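Local coordinates for protein TonB-dependent siderophore receptor (PDB 5NEC) that probably takes up iron-siderophore complexes, and siderophore-drug conjugates, across the outer membrane of Pseudomonas aeruginosa with energy passed on by TonB, at residues S40-A45 with V343-L348. Numbering follows the deposited sequence.
With C8E ((hydroxyethyloxy)tri(ethyloxy)octane), chain C.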
# COMPACT_ATOMS: atom_id res chain seq x y z
N SER A 40 -14.99 2.56 8.60
CA SER A 40 -14.81 3.69 9.52
C SER A 40 -16.04 4.60 9.50
O SER A 40 -16.43 5.07 8.43
CB SER A 40 -13.54 4.50 9.18
OG SER A 40 -13.73 5.43 8.12
N LYS A 41 -16.60 4.90 10.68
CA LYS A 41 -17.83 5.72 10.79
C LYS A 41 -17.50 7.23 10.85
O LYS A 41 -18.02 7.98 11.70
CB LYS A 41 -18.70 5.27 11.97
CG LYS A 41 -18.98 3.77 11.94
CD LYS A 41 -19.94 3.33 13.03
CE LYS A 41 -19.60 1.96 13.61
NZ LYS A 41 -19.74 0.87 12.60
N LYS A 42 -16.60 7.63 9.95
CA LYS A 42 -16.40 9.01 9.54
C LYS A 42 -17.09 9.21 8.17
O LYS A 42 -17.32 10.34 7.78
CB LYS A 42 -14.88 9.32 9.43
CG LYS A 42 -14.37 10.51 10.26
CD LYS A 42 -12.96 10.26 10.81
CE LYS A 42 -12.97 9.40 12.07
NZ LYS A 42 -11.80 8.47 12.16
N TYR A 43 -17.37 8.11 7.47
CA TYR A 43 -18.26 8.11 6.31
C TYR A 43 -19.68 8.18 6.82
O TYR A 43 -20.08 7.40 7.68
CB TYR A 43 -18.14 6.85 5.47
CG TYR A 43 -16.91 6.77 4.61
CD1 TYR A 43 -15.64 6.69 5.19
CD2 TYR A 43 -17.02 6.74 3.22
CE1 TYR A 43 -14.50 6.60 4.40
CE2 TYR A 43 -15.89 6.65 2.42
CZ TYR A 43 -14.64 6.58 3.02
OH TYR A 43 -13.54 6.50 2.21
N THR A 44 -20.46 9.09 6.23
CA THR A 44 -21.82 9.39 6.65
C THR A 44 -22.89 8.94 5.61
O THR A 44 -23.99 9.52 5.57
CB THR A 44 -21.91 10.91 6.97
OG1 THR A 44 -21.52 11.68 5.82
CG2 THR A 44 -21.00 11.30 8.16
N ALA A 45 -22.57 7.89 4.83
CA ALA A 45 -23.39 7.42 3.69
C ALA A 45 -22.79 6.17 3.03
O ALA A 45 -21.58 5.98 3.07
CB ALA A 45 -23.53 8.52 2.63
N VAL A 343 -0.85 8.42 19.33
CA VAL A 343 -2.01 9.16 18.80
C VAL A 343 -3.22 9.03 19.73
O VAL A 343 -3.49 7.95 20.26
CB VAL A 343 -2.41 8.67 17.38
CG1 VAL A 343 -3.46 9.59 16.74
CG2 VAL A 343 -1.19 8.61 16.49
N ASN A 344 -3.95 10.12 19.93
CA ASN A 344 -5.26 10.06 20.55
C ASN A 344 -6.28 10.76 19.66
O ASN A 344 -6.08 11.90 19.28
CB ASN A 344 -5.30 10.65 21.95
CG ASN A 344 -6.57 10.26 22.70
OD1 ASN A 344 -6.68 9.15 23.21
ND2 ASN A 344 -7.56 11.13 22.70
N GLN A 345 -7.38 10.07 19.39
CA GLN A 345 -8.41 10.54 18.48
C GLN A 345 -9.77 10.41 19.16
O GLN A 345 -10.17 9.32 19.52
CB GLN A 345 -8.34 9.70 17.21
CG GLN A 345 -8.82 10.40 15.96
CD GLN A 345 -8.38 9.66 14.68
OE1 GLN A 345 -7.24 9.19 14.56
NE2 GLN A 345 -9.28 9.59 13.70
N THR A 346 -10.45 11.53 19.38
CA THR A 346 -11.77 11.55 19.99
C THR A 346 -12.78 11.95 18.92
O THR A 346 -12.64 13.02 18.33
CB THR A 346 -11.84 12.57 21.14
OG1 THR A 346 -10.86 12.26 22.13
CG2 THR A 346 -13.20 12.54 21.79
N ASP A 347 -13.79 11.11 18.67
CA ASP A 347 -14.81 11.37 17.64
C ASP A 347 -16.23 11.40 18.21
O ASP A 347 -16.57 10.64 19.11
CB ASP A 347 -14.75 10.31 16.54
CG ASP A 347 -13.41 10.28 15.83
OD1 ASP A 347 -12.93 11.36 15.42
OD2 ASP A 347 -12.84 9.19 15.67
N LEU A 348 -17.05 12.29 17.66
CA LEU A 348 -18.48 12.34 17.91
C LEU A 348 -19.18 12.16 16.56
O LEU A 348 -18.93 12.90 15.62
CB LEU A 348 -18.87 13.69 18.53
CG LEU A 348 -20.35 13.87 18.90
CD1 LEU A 348 -20.69 12.98 20.09
CD2 LEU A 348 -20.69 15.33 19.18
C1 C8E C . 0.24 12.75 22.76
C2 C8E C . -0.72 11.60 22.51
C3 C8E C . -0.59 10.48 23.54
C4 C8E C . -1.36 9.21 23.13
C5 C8E C . -1.48 8.16 24.25
C6 C8E C . -1.24 6.72 23.78
C7 C8E C . -1.64 5.69 24.83
C8 C8E C . -1.21 4.27 24.51
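Lys42 sends its long side chain across to the barrel wall, where its end faces both Asp347 and Gln345. It crosses Asp347 at about a right angle: Lys42 CE lies 3.6 Å from Asp347 OD2, so the methylene next to the ammonium packs against the carboxylate. The salt bridge from Lys42 NZ to Asp347 OD2 is long, 3.7 Å. Bends at chi2, chi3 and chi4 carry NZ past the carboxylate to the end of Gln345, whose chain is extended beyond CG; Lys42 NZ stands 3.2 Å from the Gln345 amide atom modelled as NE2. Here a loop ahead of the plug's strand 54-57 meets the inner face of strand 327-354, in the plug-in-barrel fold of TonB-dependent receptors. Asp347 and Gln345, two residues apart on the strand, both point inward toward the loop. A chi1 of -61° turns the Asp347 carboxylate to the Lys42 chain. Asp347 also receives on OD1 a hydrogen bond from Tyr436 OH of strand 426-444, which probably helps fix the rotation of the carboxylate. Ala136 and Ser362 also touch the buried Lys42 side chain, while Val111 of the plug packs on Gln345.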